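Local coordinates for protein SUMO-1 cysteine protease S273R (African swine fever virus pig/Kenya/KEN-50/1950, PDB 6LJ9) that probably acts as a cysteine protease that matures the viral polyproteins pp220 and pp62 into core-shell proteins and blunts host innate immune signalling, at residues H225-Y239 / F252-R266. Residues are numbered along the deposited sequence; the frame is centred on the assembly and turned at random.
Sequences HQRSQTECGPYSLFY and FISTRITDEEMYKFR
Asp259 takes hold of the loop 225-231 through both carboxylate oxygens: OD1 accepts the nearly straight bond from Arg227 N on its syn lone pair (3.0 Å, 174°), while OD2 receives Ser228 N from above the carboxylate plane at 3.2 Å; Ser228 OG lies so close to OD2, at 2.5 Å, that the exact distance is doubtful. His225 bonds with both ring nitrogens to the backbone at the end of helix 249-254 and the loop after it; NE2 donates in its ring plane to Phe252 O (2.9 Å), and ND1 accepts from Ile257 N, tilted somewhat from that plane. With ND1 accepting and NE2 donating, the ring is probably neutral. Arg266 grips Glu231 side-on in a salt bridge, NE to OE1 at 2.9 Å and NH2 to OE2, and the bend of the Glu231 chain at chi2 (-55°) turns its carboxylate to meet them. Thr230 OG1 also donates to OE2, and Thr85 OG1 hydrogen-bonds to both of these oxygens. In this Ulp1-type catalytic domain (peptidase family C63), helix 232-239 begins with the inferred nucleophile Cys232, whose CB points away from 252-266; the contact thus joins the back of the active-site helix to helix 259-266, at 80° to it. Gln226, a predicted substrate-binding residue near His168, hydrogen-bonds through OE1 to Ser188. Between the helices, selenomethionine Met262 bridges two rings: CG sits over the centre of Tyr235 (3.4 Å to the centroid) and CE over that of Phe238 (3.5 Å), its chain bent at chi2 and chi3. Phe238 turns its edge to the face of Phe265, and the next residue, Tyr239, makes the same T-shaped approach to Phe252, centroids 4.6 Å apart.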
ATOM      1  N   HIS B 225      21.874  18.163  -8.107  1.00 32.96           N
ATOM      2  CA  HIS B 225      22.114  16.798  -8.562  1.00 28.63           C
ATOM      3  C   HIS B 225      22.451  16.753 -10.047  1.00 27.87           C
ATOM      4  O   HIS B 225      23.375  16.043 -10.459  1.00 39.43           O
ATOM      5  CB  HIS B 225      20.891  15.925  -8.277  1.00 24.81           C
ATOM      6  CG  HIS B 225      20.556  15.800  -6.824  1.00 26.70           C
ATOM      7  ND1 HIS B 225      21.228  14.944  -5.979  1.00 28.87           N
ATOM      8  CD2 HIS B 225      19.612  16.410  -6.069  1.00 26.04           C
ATOM      9  CE1 HIS B 225      20.718  15.037  -4.764  1.00 36.60           C
ATOM     10  NE2 HIS B 225      19.736  15.921  -4.791  1.00 22.87           N
ATOM     11  N   GLN B 226      21.716  17.504 -10.861  1.00 37.00           N
ATOM     12  CA  GLN B 226      21.779  17.375 -12.311  1.00 38.79           C
ATOM     13  C   GLN B 226      22.892  18.249 -12.876  1.00 34.50           C
ATOM     14  O   GLN B 226      22.923  19.461 -12.633  1.00 32.01           O
ATOM     15  CB  GLN B 226      20.436  17.751 -12.933  1.00 23.25           C
ATOM     16  CG  GLN B 226      20.423  17.751 -14.451  1.00 31.18           C
ATOM     17  CD  GLN B 226      19.045  18.033 -15.011  1.00 42.91           C
ATOM     18  OE1 GLN B 226      18.049  17.968 -14.292  1.00 41.87           O
ATOM     19  NE2 GLN B 226      18.981  18.352 -16.299  1.00 50.42           N
ATOM     20  N   ARG B 227      23.802  17.631 -13.629  1.00 30.60           N
ATOM     21  CA  ARG B 227      24.804  18.351 -14.398  1.00 39.18           C
ATOM     22  C   ARG B 227      24.546  18.302 -15.896  1.00 32.95           C
ATOM     23  O   ARG B 227      25.178  19.059 -16.642  1.00 43.30           O
ATOM     24  CB  ARG B 227      26.207  17.797 -14.107  1.00 33.92           C
ATOM     25  CG  ARG B 227      26.683  18.034 -12.685  1.00 42.59           C
ATOM     26  CD  ARG B 227      28.037  17.391 -12.439  1.00 52.15           C
ATOM     27  NE  ARG B 227      28.388  17.385 -11.022  1.00 64.39           N
ATOM     28  CZ  ARG B 227      29.433  16.741 -10.514  1.00 73.57           C
ATOM     29  NH1 ARG B 227      30.235  16.045 -11.309  1.00 73.77           N
ATOM     30  NH2 ARG B 227      29.676  16.791  -9.211  1.00 76.87           N
ATOM     31  N   SER B 228      23.643  17.437 -16.351  1.00 35.72           N
ATOM     32  CA  SER B 228      23.272  17.368 -17.753  1.00 35.99           C
ATOM     33  C   SER B 228      22.156  18.370 -18.044  1.00 28.62           C
ATOM     34  O   SER B 228      21.649  19.056 -17.152  1.00 35.97           O
ATOM     35  CB  SER B 228      22.850  15.944 -18.121  1.00 39.96           C
ATOM     36  OG  SER B 228      21.687  15.549 -17.413  1.00 37.44           O
ATOM     37  N   GLN B 229      21.771  18.461 -19.315  1.00 37.15           N
ATOM     38  CA  GLN B 229      20.686  19.334 -19.743  1.00 37.52           C
ATOM     39  C   GLN B 229      19.439  18.556 -20.136  1.00 38.13           C
ATOM     40  O   GLN B 229      18.531  19.127 -20.749  1.00 52.08           O
ATOM     41  CB  GLN B 229      21.139  20.206 -20.916  1.00 41.64           C
ATOM     42  CG  GLN B 229      22.340  21.087 -20.628  1.00 55.50           C
ATOM     43  CD  GLN B 229      22.807  21.843 -21.858  1.00 67.54           C
ATOM     44  OE1 GLN B 229      22.411  21.528 -22.981  1.00 78.72           O
ATOM     45  NE2 GLN B 229      23.650  22.849 -21.652  1.00 55.92           N
ATOM     46  N   THR B 230      19.370  17.267 -19.799  1.00 36.40           N
ATOM     47  CA  THR B 230      18.353  16.386 -20.360  1.00 35.47           C
ATOM     48  C   THR B 230      17.579  15.556 -19.346  1.00 38.17           C
ATOM     49  O   THR B 230      16.484  15.087 -19.683  1.00 35.95           O
ATOM     50  CB  THR B 230      18.984  15.416 -21.368  1.00 26.72           C
ATOM     51  OG1 THR B 230      19.973  14.616 -20.707  1.00 31.77           O
ATOM     52  CG2 THR B 230      19.640  16.165 -22.506  1.00 29.39           C
ATOM     53  N   GLU B 231      18.096  15.340 -18.140  1.00 38.72           N
ATOM     54  CA  GLU B 231      17.548  14.332 -17.244  1.00 32.42           C
ATOM     55  C   GLU B 231      16.648  14.899 -16.155  1.00 41.22           C
ATOM     56  O   GLU B 231      16.348  14.189 -15.192  1.00 39.29           O
ATOM     57  CB  GLU B 231      18.685  13.528 -16.612  1.00 24.84           C
ATOM     58  CG  GLU B 231      19.640  12.933 -17.632  1.00 25.67           C
ATOM     59  CD  GLU B 231      18.928  12.074 -18.655  1.00 29.24           C
ATOM     60  OE1 GLU B 231      18.295  11.075 -18.258  1.00 35.75           O
ATOM     61  OE2 GLU B 231      18.989  12.408 -19.858  1.00 30.85           O
ATOM     62  N   CYS B 232      16.195  16.148 -16.291  1.00 33.11           N
ATOM     63  CA  CYS B 232      15.292  16.709 -15.290  1.00 41.42           C
ATOM     64  C   CYS B 232      13.972  15.952 -15.240  1.00 43.36           C
ATOM     65  O   CYS B 232      13.352  15.853 -14.173  1.00 40.62           O
ATOM     66  CB  CYS B 232      15.044  18.191 -15.572  1.00 29.08           C
ATOM     67  SG  CYS B 232      14.435  18.546 -17.235  1.00 41.71           S
ATOM     68  N   GLY B 233      13.529  15.414 -16.372  1.00 40.01           N
ATOM     69  CA  GLY B 233      12.350  14.585 -16.419  1.00 22.52           C
ATOM     70  C   GLY B 233      12.511  13.313 -15.609  1.00 30.46           C
ATOM     71  O   GLY B 233      11.734  13.035 -14.689  1.00 26.02           O
ATOM     72  N   PRO B 234      13.521  12.502 -15.949  1.00 24.78           N
ATOM     73  CA  PRO B 234      13.798  11.311 -15.126  1.00 24.70           C
ATOM     74  C   PRO B 234      14.076  11.631 -13.667  1.00 29.80           C
ATOM     75  O   PRO B 234      13.713  10.837 -12.789  1.00 17.20           O
ATOM     76  CB  PRO B 234      15.022  10.697 -15.815  1.00 25.80           C
ATOM     77  CG  PRO B 234      14.894  11.121 -17.233  1.00 28.10           C
ATOM     78  CD  PRO B 234      14.305  12.503 -17.196  1.00 24.36           C
ATOM     79  N   TYR B 235      14.721  12.764 -13.383  1.00 24.80           N
ATOM     80  CA  TYR B 235      14.959  13.151 -11.994  1.00 28.91           C
ATOM     81  C   TYR B 235      13.647  13.343 -11.245  1.00 36.41           C
ATOM     82  O   TYR B 235      13.486  12.865 -10.116  1.00 24.14           O
ATOM     83  CB  TYR B 235      15.794  14.432 -11.937  1.00 25.60           C
ATOM     84  CG  TYR B 235      17.282  14.217 -11.766  1.00 36.31           C
ATOM     85  CD1 TYR B 235      17.810  13.817 -10.545  1.00 27.61           C
ATOM     86  CD2 TYR B 235      18.160  14.440 -12.817  1.00 27.48           C
ATOM     87  CE1 TYR B 235      19.169  13.631 -10.384  1.00 30.61           C
ATOM     88  CE2 TYR B 235      19.518  14.256 -12.665  1.00 36.18           C
ATOM     89  CZ  TYR B 235      20.019  13.852 -11.447  1.00 39.40           C
ATOM     90  OH  TYR B 235      21.373  13.669 -11.294  1.00 33.95           O
ATOM     91  N   SER B 236      12.693  14.046 -11.862  1.00 25.41           N
ATOM     92  CA  SER B 236      11.432  14.336 -11.187  1.00 28.42           C
ATOM     93  C   SER B 236      10.612  13.070 -10.973  1.00 26.59           C
ATOM     94  O   SER B 236       9.986  12.897  -9.921  1.00 15.36           O
ATOM     95  CB  SER B 236      10.631  15.360 -11.990  1.00 20.86           C
ATOM     96  OG  SER B 236      11.393  16.530 -12.228  1.00 28.51           O
ATOM     97  N   LEU B 237      10.601  12.173 -11.961  1.00 23.20           N
ATOM     98  CA  LEU B 237       9.857  10.927 -11.815  1.00 20.63           C
ATOM     99  C   LEU B 237      10.511  10.006 -10.795  1.00 19.69           C
ATOM    100  O   LEU B 237       9.818   9.300 -10.053  1.00 20.63           O
ATOM    101  CB  LEU B 237       9.733  10.228 -13.168  1.00 19.77           C
ATOM    102  CG  LEU B 237       8.703  10.794 -14.145  1.00 18.67           C
ATOM    103  CD1 LEU B 237       8.791  10.069 -15.474  1.00 13.92           C
ATOM    104  CD2 LEU B 237       7.303  10.678 -13.566  1.00 18.26           C
ATOM    105  N   PHE B 238      11.846   9.995 -10.742  1.00 23.44           N
ATOM    106  CA  PHE B 238      12.542   9.129  -9.796  1.00 22.18           C
ATOM    107  C   PHE B 238      12.292   9.563  -8.358  1.00 26.51           C
ATOM    108  O   PHE B 238      12.202   8.721  -7.458  1.00 20.95           O
ATOM    109  CB  PHE B 238      14.040   9.113 -10.094  1.00 24.27           C
ATOM    110  CG  PHE B 238      14.846   8.301  -9.118  1.00 28.07           C
ATOM    111  CD1 PHE B 238      14.953   6.928  -9.264  1.00 27.77           C
ATOM    112  CD2 PHE B 238      15.500   8.910  -8.058  1.00 30.70           C
ATOM    113  CE1 PHE B 238      15.694   6.176  -8.368  1.00 27.86           C
ATOM    114  CE2 PHE B 238      16.242   8.163  -7.160  1.00 25.54           C
ATOM    115  CZ  PHE B 238      16.338   6.795  -7.317  1.00 28.62           C
ATOM    116  N   TYR B 239      12.194  10.873  -8.122  1.00 17.15           N
ATOM    117  CA  TYR B 239      11.907  11.362  -6.777  1.00 25.43           C
ATOM    118  C   TYR B 239      10.564  10.841  -6.286  1.00 22.51           C
ATOM    119  O   TYR B 239      10.448  10.356  -5.155  1.00 30.53           O
ATOM    120  CB  TYR B 239      11.934  12.891  -6.758  1.00  9.04           C
ATOM    121  CG  TYR B 239      11.700  13.495  -5.389  1.00 21.97           C
ATOM    122  CD1 TYR B 239      12.741  13.615  -4.477  1.00 18.33           C
ATOM    123  CD2 TYR B 239      10.443  13.952  -5.012  1.00 15.08           C
ATOM    124  CE1 TYR B 239      12.536  14.167  -3.227  1.00 18.96           C
ATOM    125  CE2 TYR B 239      10.229  14.506  -3.763  1.00 18.96           C
ATOM    126  CZ  TYR B 239      11.279  14.612  -2.875  1.00 25.19           C
ATOM    127  OH  TYR B 239      11.074  15.162  -1.631  1.00 21.62           O
ATOM    128  N   PHE B 252      17.743  12.753  -0.690  1.00 31.76           N
ATOM    129  CA  PHE B 252      17.879  13.731  -1.761  1.00 34.39           C
ATOM    130  C   PHE B 252      18.447  15.055  -1.270  1.00 36.87           C
ATOM    131  O   PHE B 252      18.798  15.904  -2.097  1.00 30.91           O
ATOM    132  CB  PHE B 252      16.522  13.973  -2.428  1.00 28.87           C
ATOM    133  CG  PHE B 252      15.952  12.759  -3.110  1.00 30.11           C
ATOM    134  CD1 PHE B 252      15.307  11.775  -2.380  1.00 29.57           C
ATOM    135  CD2 PHE B 252      16.047  12.613  -4.485  1.00 21.12           C
ATOM    136  CE1 PHE B 252      14.778  10.662  -3.003  1.00 29.50           C
ATOM    137  CE2 PHE B 252      15.515  11.502  -5.115  1.00 26.03           C
ATOM    138  CZ  PHE B 252      14.881  10.525  -4.373  1.00 30.85           C
ATOM    139  N   ILE B 253      18.542  15.247   0.043  1.00 42.49           N
ATOM    140  CA  ILE B 253      19.076  16.485   0.595  1.00 40.86           C
ATOM    141  C   ILE B 253      20.580  16.396   0.847  1.00 42.34           C
ATOM    142  O   ILE B 253      21.292  17.396   0.703  1.00 44.26           O
ATOM    143  CB  ILE B 253      18.317  16.849   1.885  1.00 30.53           C
ATOM    144  CG1 ILE B 253      16.863  17.214   1.570  1.00 41.69           C
ATOM    145  CG2 ILE B 253      19.002  17.985   2.635  1.00 18.81           C
ATOM    146  CD1 ILE B 253      16.056  17.635   2.784  1.00 45.18           C
ATOM    147  N   SER B 254      21.092  15.212   1.194  1.00 38.07           N
ATOM    148  CA  SER B 254      22.470  15.083   1.649  1.00 44.33           C
ATOM    149  C   SER B 254      23.380  14.303   0.711  1.00 47.19           C
ATOM    150  O   SER B 254      24.598  14.502   0.764  1.00 52.47           O
ATOM    151  CB  SER B 254      22.508  14.420   3.033  1.00 39.82           C
ATOM    152  OG  SER B 254      21.817  13.182   3.022  1.00 44.75           O
ATOM    153  N   THR B 255      22.840  13.432  -0.137  1.00 45.00           N
ATOM    154  CA  THR B 255      23.645  12.598  -1.021  1.00 52.06           C
ATOM    155  C   THR B 255      23.277  12.888  -2.469  1.00 50.25           C
ATOM    156  O   THR B 255      22.092  12.940  -2.815  1.00 49.18           O
ATOM    157  CB  THR B 255      23.445  11.112  -0.713  1.00 54.53           C
ATOM    158  OG1 THR B 255      23.684  10.877   0.680  1.00 61.10           O
ATOM    159  CG2 THR B 255      24.407  10.268  -1.534  1.00 46.86           C
ATOM    160  N   ARG B 256      24.292  13.068  -3.311  1.00 43.15           N
ATOM    161  CA  ARG B 256      24.059  13.427  -4.702  1.00 46.34           C
ATOM    162  C   ARG B 256      23.630  12.210  -5.513  1.00 42.58           C
ATOM    163  O   ARG B 256      24.102  11.091  -5.290  1.00 52.61           O
ATOM    164  CB  ARG B 256      25.316  14.048  -5.315  1.00 50.56           C
ATOM    165  CG  ARG B 256      25.121  14.506  -6.752  1.00 59.01           C
ATOM    166  CD  ARG B 256      26.370  15.128  -7.353  1.00 62.61           C
ATOM    167  NE  ARG B 256      26.118  15.572  -8.722  1.00 66.69           N
ATOM    168  CZ  ARG B 256      26.283  14.809  -9.798  1.00 67.46           C
ATOM    169  NH1 ARG B 256      26.710  13.561  -9.668  1.00 64.41           N
ATOM    170  NH2 ARG B 256      26.021  15.291 -11.003  1.00 74.32           N
ATOM    171  N   ILE B 257      22.719  12.438  -6.457  1.00 29.85           N
ATOM    172  CA  ILE B 257      22.230  11.413  -7.368  1.00 36.39           C
ATOM    173  C   ILE B 257      22.655  11.809  -8.776  1.00 28.51           C
ATOM    174  O   ILE B 257      22.304  12.897  -9.254  1.00 41.78           O
ATOM    175  CB  ILE B 257      20.707  11.246  -7.267  1.00 42.37           C
ATOM    176  CG1 ILE B 257      20.317  10.836  -5.844  1.00 35.08           C
ATOM    177  CG2 ILE B 257      20.216  10.217  -8.265  1.00 31.71           C
ATOM    178  CD1 ILE B 257      18.833  10.650  -5.644  1.00 46.27           C
ATOM    179  N   THR B 258      23.407  10.933  -9.434  1.00 34.83           N
ATOM    180  CA  THR B 258      24.078  11.270 -10.680  1.00 31.70           C
ATOM    181  C   THR B 258      23.127  11.183 -11.871  1.00 31.39           C
ATOM    182  O   THR B 258      22.087  10.518 -11.830  1.00 34.26           O
ATOM    183  CB  THR B 258      25.273  10.344 -10.910  1.00 34.36           C
ATOM    184  OG1 THR B 258      24.806   9.014 -11.165  1.00 38.13           O
ATOM    185  CG2 THR B 258      26.174  10.323  -9.684  1.00 29.83           C
ATOM    186  N   ASP B 259      23.505  11.879 -12.949  1.00 35.17           N
ATOM    187  CA  ASP B 259      22.762  11.780 -14.200  1.00 31.32           C
ATOM    188  C   ASP B 259      22.884  10.389 -14.809  1.00 36.54           C
ATOM    189  O   ASP B 259      21.974   9.939 -15.517  1.00 36.91           O
ATOM    190  CB  ASP B 259      23.249  12.836 -15.194  1.00 28.39           C
ATOM    191  CG  ASP B 259      23.095  14.252 -14.670  1.00 32.14           C
ATOM    192  OD1 ASP B 259      23.949  14.690 -13.869  1.00 33.53           O
ATOM    193  OD2 ASP B 259      22.122  14.931 -15.063  1.00 40.25           O
ATOM    194  N   GLU B 260      23.998   9.700 -14.553  1.00 31.74           N
ATOM    195  CA  GLU B 260      24.156   8.332 -15.037  1.00 36.21           C
ATOM    196  C   GLU B 260      23.103   7.409 -14.439  1.00 33.34           C
ATOM    197  O   GLU B 260      22.509   6.589 -15.149  1.00 37.08           O
ATOM    198  CB  GLU B 260      25.558   7.823 -14.715  1.00 28.57           C
ATOM    199  CG  GLU B 260      25.807   6.382 -15.112  1.00 39.21           C
ATOM    200  CD  GLU B 260      27.118   5.850 -14.566  1.00 64.13           C
ATOM    201  OE1 GLU B 260      27.681   6.489 -13.652  1.00 72.51           O
ATOM    202  OE2 GLU B 260      27.584   4.797 -15.048  1.00 72.61           O
ATOM    203  N   GLU B 261      22.864   7.527 -13.132  1.00 39.92           N
ATOM    204  CA  GLU B 261      21.826   6.725 -12.494  1.00 35.69           C
ATOM    205  C   GLU B 261      20.442   7.061 -13.034  1.00 32.34           C
ATOM    206  O   GLU B 261      19.581   6.180 -13.127  1.00 26.57           O
ATOM    207  CB  GLU B 261      21.866   6.928 -10.979  1.00 38.93           C
ATOM    208  CG  GLU B 261      22.265   5.694 -10.189  1.00 65.04           C
ATOM    209  CD  GLU B 261      22.508   6.003  -8.725  1.00 90.07           C
ATOM    210  OE1 GLU B 261      23.239   6.975  -8.438  1.00 85.59           O
ATOM    211  OE2 GLU B 261      21.960   5.283  -7.863  1.00 98.50           O
HETATM  212  N   MSE B 262      20.209   8.318 -13.396  1.00 28.78           N
HETATM  213  CA  MSE B 262      18.908   8.729 -13.910  1.00 30.23           C
HETATM  214  C   MSE B 262      18.727   8.327 -15.366  1.00 27.04           C
HETATM  215  O   MSE B 262      17.607   8.076 -15.812  1.00 26.37           O
HETATM  216  CB  MSE B 262      18.725  10.236 -13.754  1.00 31.58           C
HETATM  217  CG  MSE B 262      18.752  10.712 -12.312  1.00 30.06           C
HETATM  218 SE   MSE B 262      17.257  10.041 -11.254  0.61 27.87          SE
HETATM  219  CE  MSE B 262      18.054   8.408 -10.537  1.00 24.10           C
ATOM    220  N   TYR B 263      19.833   8.270 -16.112  1.00 27.37           N
ATOM    221  CA  TYR B 263      19.756   7.770 -17.481  1.00 32.83           C
ATOM    222  C   TYR B 263      19.420   6.285 -17.497  1.00 31.70           C
ATOM    223  O   TYR B 263      18.675   5.820 -18.367  1.00 30.03           O
ATOM    224  CB  TYR B 263      21.067   8.034 -18.219  1.00 35.75           C
ATOM    225  CG  TYR B 263      21.038   7.598 -19.666  1.00 37.31           C
ATOM    226  CD1 TYR B 263      20.411   8.374 -20.633  1.00 34.96           C
ATOM    227  CD2 TYR B 263      21.636   6.410 -20.068  1.00 39.75           C
ATOM    228  CE1 TYR B 263      20.381   7.981 -21.957  1.00 35.12           C
ATOM    229  CE2 TYR B 263      21.611   6.008 -21.391  1.00 43.12           C
ATOM    230  CZ  TYR B 263      20.982   6.798 -22.331  1.00 40.38           C
ATOM    231  OH  TYR B 263      20.953   6.404 -23.650  1.00 46.88           O
ATOM    232  N   LYS B 264      19.961   5.526 -16.541  1.00 26.21           N
ATOM    233  CA  LYS B 264      19.581   4.124 -16.410  1.00 30.92           C
ATOM    234  C   LYS B 264      18.144   3.982 -15.928  1.00 34.38           C
ATOM    235  O   LYS B 264      17.497   2.966 -16.206  1.00 34.27           O
ATOM    236  CB  LYS B 264      20.535   3.406 -15.456  1.00 32.09           C
ATOM    237  CG  LYS B 264      21.958   3.273 -15.974  1.00 58.82           C
ATOM    238  CD  LYS B 264      22.848   2.578 -14.956  1.00 77.25           C
ATOM    239  CE  LYS B 264      24.263   2.409 -15.483  1.00 85.38           C
ATOM    240  NZ  LYS B 264      25.164   1.793 -14.470  1.00 92.28           N
ATOM    241  N   PHE B 265      17.630   4.984 -15.211  1.00 32.37           N
ATOM    242  CA  PHE B 265      16.245   4.948 -14.761  1.00 19.64           C
ATOM    243  C   PHE B 265      15.263   5.064 -15.919  1.00 23.32           C
ATOM    244  O   PHE B 265      14.092   4.698 -15.761  1.00 27.82           O
ATOM    245  CB  PHE B 265      15.997   6.061 -13.740  1.00 19.39           C
ATOM    246  CG  PHE B 265      14.628   6.027 -13.125  1.00 22.01           C
ATOM    247  CD1 PHE B 265      14.210   4.925 -12.396  1.00 21.66           C
ATOM    248  CD2 PHE B 265      13.761   7.098 -13.266  1.00 22.79           C
ATOM    249  CE1 PHE B 265      12.951   4.889 -11.827  1.00 21.10           C
ATOM    250  CE2 PHE B 265      12.501   7.067 -12.697  1.00 17.04           C
ATOM    251  CZ  PHE B 265      12.097   5.961 -11.977  1.00 21.17           C
ATOM    252  N   ARG B 266      15.711   5.561 -17.076  1.00 21.28           N
ATOM    253  CA  ARG B 266      14.854   5.581 -18.256  1.00 20.77           C
ATOM    254  C   ARG B 266      14.431   4.176 -18.662  1.00 21.99           C
ATOM    255  O   ARG B 266      13.315   3.982 -19.157  1.00 32.65           O
ATOM    256  CB  ARG B 266      15.571   6.272 -19.417  1.00 25.45           C
ATOM    257  CG  ARG B 266      15.798   7.763 -19.227  1.00 33.93           C
ATOM    258  CD  ARG B 266      16.628   8.332 -20.368  1.00 36.36           C
ATOM    259  NE  ARG B 266      16.757   9.785 -20.292  1.00 22.90           N
ATOM    260  CZ  ARG B 266      15.991  10.639 -20.965  1.00 25.19           C
ATOM    261  NH1 ARG B 266      15.039  10.186 -21.769  1.00 19.51           N
ATOM    262  NH2 ARG B 266      16.179  11.945 -20.836  1.00 21.47           N
TER